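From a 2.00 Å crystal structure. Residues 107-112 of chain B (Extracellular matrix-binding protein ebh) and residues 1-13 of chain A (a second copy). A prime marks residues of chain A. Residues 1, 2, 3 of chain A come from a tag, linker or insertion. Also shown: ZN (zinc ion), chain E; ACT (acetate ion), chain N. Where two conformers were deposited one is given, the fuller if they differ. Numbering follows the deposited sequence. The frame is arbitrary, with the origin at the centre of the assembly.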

ATOM      1  N   ALA B 107      -2.268  -9.202 -21.491  1.00 29.04           N
ATOM      2  CA  ALA B 107      -2.903  -8.045 -20.900  1.00 29.45           C
ATOM      3  C   ALA B 107      -3.291  -8.283 -19.458  1.00 28.81           C
ATOM      4  O   ALA B 107      -2.954  -7.462 -18.613  1.00 27.61           O
ATOM      5  CB  ALA B 107      -4.099  -7.642 -21.704  1.00 32.39           C
ATOM      6  N   ASN B 108      -3.944  -9.415 -19.161  1.00 28.70           N
ATOM      7  CA  ASN B 108      -4.341  -9.704 -17.836  1.00 29.49           C
ATOM      8  C   ASN B 108      -3.214  -9.912 -16.816  1.00 28.94           C
ATOM      9  O   ASN B 108      -3.409  -9.671 -15.608  1.00 27.42           O
ATOM     10  CB  ASN B 108      -5.262 -10.909 -17.815  1.00 33.99           C
ATOM     11  CG  ASN B 108      -6.689 -10.540 -18.153  1.00 36.19           C
ATOM     12  OD1 ASN B 108      -7.101  -9.381 -18.056  1.00 35.74           O
ATOM     13  ND2 ASN B 108      -7.417 -11.499 -18.562  1.00 39.62           N
ATOM     14  N   GLY B 109      -2.060 -10.317 -17.320  1.00 26.95           N
ATOM     15  CA  GLY B 109      -0.850 -10.507 -16.529  1.00 27.94           C
ATOM     16  C   GLY B 109       0.078  -9.295 -16.407  1.00 25.69           C
ATOM     17  O   GLY B 109       0.975  -9.321 -15.577  1.00 24.72           O
ATOM     18  N   ALA B 110      -0.267  -8.184 -17.052  1.00 25.72           N
ATOM     19  CA  ALA B 110       0.578  -6.977 -17.062  1.00 24.23           C
ATOM     20  C   ALA B 110       0.758  -6.478 -15.618  1.00 23.67           C
ATOM     21  O   ALA B 110      -0.223  -6.337 -14.866  1.00 23.58           O
ATOM     22  CB  ALA B 110      -0.068  -5.892 -17.881  1.00 25.22           C
ATOM     23  N   GLN B 111       1.994  -6.280 -15.222  1.00 20.96           N
ATOM     24  CA  GLN B 111       2.321  -5.834 -13.900  0.70 22.24           C
ATOM     25  C   GLN B 111       2.454  -4.309 -13.805  1.00 21.67           C
ATOM     26  O   GLN B 111       2.479  -3.729 -12.691  1.00 20.82           O
ATOM     27  CB  GLN B 111       3.631  -6.478 -13.454  0.70 23.81           C
ATOM     28  CG  GLN B 111       3.664  -7.998 -13.571  0.70 24.68           C
ATOM     29  CD  GLN B 111       4.244  -8.482 -14.910  0.70 24.39           C
ATOM     30  OE1 GLN B 111       4.198  -7.779 -15.961  0.70 20.78           O
ATOM     31  NE2 GLN B 111       4.754  -9.714 -14.897  0.70 27.15           N
ATOM     32  N   ARG B 112       2.630  -3.681 -14.961  1.00 21.37           N
ATOM     33  CA  ARG B 112       2.747  -2.213 -15.076  1.00 21.41           C
ATOM     34  C   ARG B 112       1.892  -1.715 -16.222  1.00 21.34           C
ATOM     35  O   ARG B 112       1.605  -2.430 -17.166  1.00 21.10           O
ATOM     36  CB  ARG B 112       4.223  -1.738 -15.333  1.00 21.81           C
ATOM     37  CG  ARG B 112       5.216  -1.968 -14.239  1.00 21.62           C
ATOM     38  CD  ARG B 112       4.925  -1.287 -12.907  1.00 21.76           C
ATOM     39  NE  ARG B 112       4.944   0.159 -13.136  1.00 22.80           N
ATOM     40  CZ  ARG B 112       6.016   0.931 -13.191  1.00 24.71           C
ATOM     41  NH1 ARG B 112       7.213   0.424 -12.975  1.00 26.64           N
ATOM     42  NH2 ARG B 112       5.881   2.233 -13.482  1.00 26.44           N
TER
HETATM   43 ZN    ZN E 203       2.324  -2.894  -4.447  0.50 27.17          ZN
HETATM   44  C   ACT N 201       9.224   3.632 -12.919  1.00 49.52           C
HETATM   45  O   ACT N 201       8.204   4.230 -13.478  1.00 43.86           O
HETATM   46  OXT ACT N 201       9.449   2.354 -12.941  1.00 40.27           O
HETATM   47  CH3 ACT N 201      10.240   4.475 -12.152  1.00 48.45           C
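Chain A, residues 1-13: TSTMGNLQTAIND

Chain A approaches the end of a chain B helix as a helix of its own, from Ser2′ onward, held by i to i+4 backbone bonds such as Gly5′ N to Thr1′ O (2.9 Å) and Asn12′ N to Gln8′ O (3.0 Å). At its start, Met4′ N also donates to Thr1′ OG1 (2.8 Å); Thr1′, Ser2′ and Thr3′ belong to the tag. Both stretches advance in the same sense: Asn108 lies against Gly5′ (CA to CA 4.4 Å), Gly109 against Gln8′ (6.5 Å) and Gln111 against Asn12′ (7.0 Å).

Direct contact is by packing, with no hydrogen bond across the stretches. Asn108 OD1 reaches Gly5′ CA at 3.2 Å, an approach that depends on glycine: a CB there would fall 2.6 Å from the same OD1. The CA-to-CB bond of Gln8′ points toward chain B, with CB 3.2 Å from Asn108 O and OE1 4.0 Å from Gly109 CA.

Water carries the polar link. Asn12′ ND2 donates to two waters (both 2.8 Å); water 1 donates a hydrogen bond to Ala110 O (2.7 Å) and water 2 donates one to Gly109 O (2.6 Å), bridging the 3.8 Å between ND2 and Gly109 O.

Beyond the contact, Asp13′ OD1 binds zinc (1.9 Å), while Arg112 NH1 donates a hydrogen bond to acetate OXT (3.0 Å) and NH2 one to acetate O (3.1 Å).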

ATOM      1  N   THR A   1     -11.528 -12.748 -17.992  1.00 76.73           N
ATOM      2  CA  THR A   1     -12.476 -11.607 -17.903  1.00 73.51           C
ATOM      3  C   THR A   1     -11.825 -10.304 -17.382  1.00 70.64           C
ATOM      4  O   THR A   1     -10.613 -10.237 -17.005  1.00 63.99           O
ATOM      5  CB  THR A   1     -13.666 -11.947 -16.979  1.00 75.57           C
ATOM      6  OG1 THR A   1     -13.171 -12.379 -15.709  1.00 74.37           O
ATOM      7  CG2 THR A   1     -14.579 -13.011 -17.581  1.00 80.68           C
ATOM      8  N   SER A   2     -12.650  -9.257 -17.356  1.00 65.10           N
ATOM      9  CA  SER A   2     -12.252  -8.014 -16.733  1.00 59.95           C
ATOM     10  C   SER A   2     -12.091  -8.287 -15.241  1.00 54.20           C
ATOM     11  O   SER A   2     -11.207  -7.727 -14.596  1.00 47.09           O
ATOM     12  CB  SER A   2     -13.260  -6.895 -17.011  1.00 68.10           C
ATOM     13  OG  SER A   2     -14.250  -6.866 -16.024  1.00 75.42           O
ATOM     14  N   THR A   3     -12.939  -9.175 -14.714  1.00 49.25           N
ATOM     15  CA  THR A   3     -12.786  -9.619 -13.372  1.00 48.02           C
ATOM     16  C   THR A   3     -11.433 -10.395 -13.305  1.00 41.67           C
ATOM     17  O   THR A   3     -10.695 -10.108 -12.415  1.00 40.59           O
ATOM     18  CB  THR A   3     -14.001 -10.405 -12.771  1.00 50.44           C
ATOM     19  OG1 THR A   3     -15.216  -9.712 -13.015  1.00 54.62           O
ATOM     20  CG2 THR A   3     -13.869 -10.525 -11.240  1.00 51.91           C
HETATM   21  N   MSE A   4     -11.070 -11.272 -14.243  1.00 41.77           N
HETATM   22  CA  MSE A   4      -9.773 -12.004 -14.102  1.00 42.61           C
HETATM   23  C   MSE A   4      -8.597 -11.022 -14.025  1.00 37.79           C
HETATM   24  O   MSE A   4      -7.738 -11.157 -13.172  1.00 35.96           O
HETATM   25  CB  MSE A   4      -9.501 -13.093 -15.126  1.00 46.77           C
HETATM   26  CG  MSE A   4     -10.368 -14.323 -14.902  1.00 56.66           C
HETATM   27 SE   MSE A   4      -9.764 -15.479 -13.414  1.00 69.77          SE
HETATM   28  CE  MSE A   4     -10.619 -17.177 -13.928  1.00 74.05           C
ATOM     29  N   GLY A   5      -8.548 -10.050 -14.919  1.00 35.12           N
ATOM     30  CA  GLY A   5      -7.574  -8.987 -14.897  1.00 36.95           C
ATOM     31  C   GLY A   5      -7.478  -8.221 -13.577  1.00 35.03           C
ATOM     32  O   GLY A   5      -6.398  -7.938 -13.086  1.00 32.93           O
ATOM     33  N   ASN A   6      -8.619  -7.849 -13.036  1.00 35.90           N
ATOM     34  CA  ASN A   6      -8.669  -7.190 -11.740  1.00 36.82           C
ATOM     35  C   ASN A   6      -8.122  -8.086 -10.639  1.00 33.27           C
ATOM     36  O   ASN A   6      -7.466  -7.605  -9.746  1.00 33.44           O
ATOM     37  CB  ASN A   6     -10.074  -6.738 -11.405  1.00 40.10           C
ATOM     38  CG  ASN A   6     -10.425  -5.419 -12.044  1.00 45.97           C
ATOM     39  OD1 ASN A   6     -10.185  -5.211 -13.213  1.00 46.87           O
ATOM     40  ND2 ASN A   6     -10.976  -4.506 -11.259  1.00 52.27           N
ATOM     41  N   LEU A   7      -8.451  -9.373 -10.673  1.00 31.22           N
ATOM     42  CA  LEU A   7      -7.982 -10.294  -9.656  1.00 31.44           C
ATOM     43  C   LEU A   7      -6.466 -10.388  -9.699  1.00 30.23           C
ATOM     44  O   LEU A   7      -5.790 -10.343  -8.696  1.00 31.21           O
ATOM     45  CB  LEU A   7      -8.617 -11.685  -9.881  1.00 32.41           C
ATOM     46  CG  LEU A   7      -8.343 -12.747  -8.790  1.00 34.00           C
ATOM     47  CD1 LEU A   7      -8.747 -12.250  -7.425  1.00 36.25           C
ATOM     48  CD2 LEU A   7      -9.027 -14.041  -9.116  1.00 36.30           C
ATOM     49  N   GLN A   8      -5.933 -10.488 -10.909  1.00 30.59           N
ATOM     50  CA  GLN A   8      -4.488 -10.523 -11.140  1.00 33.88           C
ATOM     51  C   GLN A   8      -3.813  -9.304 -10.592  1.00 34.57           C
ATOM     52  O   GLN A   8      -2.754  -9.409 -10.004  1.00 37.64           O
ATOM     53  CB  GLN A   8      -4.249 -10.670 -12.654  1.00 35.64           C
ATOM     54  CG  GLN A   8      -4.609 -12.050 -13.118  1.00 39.52           C
ATOM     55  CD  GLN A   8      -3.369 -12.786 -13.479  1.00 47.40           C
ATOM     56  OE1 GLN A   8      -3.194 -13.205 -14.667  1.00 48.25           O
ATOM     57  NE2 GLN A   8      -2.431 -12.832 -12.525  1.00 48.72           N
ATOM     58  N   THR A   9      -4.421  -8.128 -10.822  1.00 33.27           N
ATOM     59  CA  THR A   9      -3.901  -6.874 -10.282  1.00 37.27           C
ATOM     60  C   THR A   9      -3.707  -7.005  -8.698  1.00 37.28           C
ATOM     61  O   THR A   9      -2.606  -6.775  -8.129  1.00 40.42           O
ATOM     62  CB  THR A   9      -4.781  -5.688 -10.772  1.00 37.45           C
ATOM     63  OG1 THR A   9      -4.713  -5.570 -12.211  1.00 37.55           O
ATOM     64  CG2 THR A   9      -4.338  -4.398 -10.177  1.00 42.89           C
ATOM     65  N   ALA A  10      -4.716  -7.557  -8.015  1.00 34.78           N
ATOM     66  CA  ALA A  10      -4.518  -7.910  -6.584  1.00 35.30           C
ATOM     67  C   ALA A  10      -3.468  -9.025  -6.264  1.00 36.89           C
ATOM     68  O   ALA A  10      -2.667  -8.874  -5.329  1.00 41.81           O
ATOM     69  CB  ALA A  10      -5.895  -8.196  -6.002  1.00 37.92           C
ATOM     70  N   ILE A  11      -3.396 -10.157  -6.943  1.00 38.61           N
ATOM     71  CA  ILE A  11      -2.460 -11.184  -6.481  1.00 43.61           C
ATOM     72  C   ILE A  11      -0.975 -10.740  -6.730  1.00 51.19           C
ATOM     73  O   ILE A  11      -0.082 -11.055  -5.974  1.00 54.19           O
ATOM     74  CB  ILE A  11      -2.761 -12.660  -6.910  1.00 44.69           C
ATOM     75  CG1 ILE A  11      -2.098 -13.048  -8.170  1.00 48.04           C
ATOM     76  CG2 ILE A  11      -4.230 -12.969  -7.028  1.00 44.26           C
ATOM     77  CD1 ILE A  11      -0.843 -13.850  -7.955  1.00 55.10           C
ATOM     78  N   ASN A  12      -0.746 -10.014  -7.806  1.00 44.26           N
ATOM     79  CA  ASN A  12       0.593  -9.619  -8.223  1.00 45.67           C
ATOM     80  C   ASN A  12       1.164  -8.535  -7.289  1.00 43.37           C
ATOM     81  O   ASN A  12       2.317  -8.164  -7.364  1.00 41.08           O
ATOM     82  CB  ASN A  12       0.557  -9.098  -9.656  1.00 52.41           C
ATOM     83  CG  ASN A  12       0.479 -10.192 -10.701  1.00 60.76           C
ATOM     84  OD1 ASN A  12       0.709 -11.362 -10.417  1.00 66.86           O
ATOM     85  ND2 ASN A  12       0.164  -9.807 -11.920  1.00 55.55           N
ATOM     86  N   ASP A  13       0.329  -8.043  -6.398  1.00 41.66           N
ATOM     87  CA  ASP A  13       0.785  -7.071  -5.428  1.00 35.77           C
ATOM     88  C   ASP A  13       1.182  -7.644  -4.068  1.00 30.70           C
ATOM     89  O   ASP A  13       1.598  -6.955  -3.178  1.00 28.03           O
ATOM     90  CB  ASP A  13      -0.257  -6.024  -5.213  1.00 40.95           C
ATOM     91  CG  ASP A  13       0.281  -4.852  -4.513  1.00 36.42           C
ATOM     92  OD1 ASP A  13       1.415  -4.530  -4.828  1.00 31.86           O
ATOM     93  OD2 ASP A  13      -0.408  -4.300  -3.678  1.00 31.77           O
TER
HETATM   94  O   HOH W   1      -1.264  -7.461 -12.598  1.00 27.21           O
HETATM   95  O   HOH W   2       1.491 -11.235 -13.954  1.00 37.42           O
HETATM   96  O   HOH W   3       1.735  -2.571  -2.783  0.40 23.95           O
HETATM   97  O   HOH W   4       4.218  -2.765  -5.895  0.50 17.38           O
HETATM   98  O   HOH W   5       3.231  -2.541  -2.674  0.50 24.45           O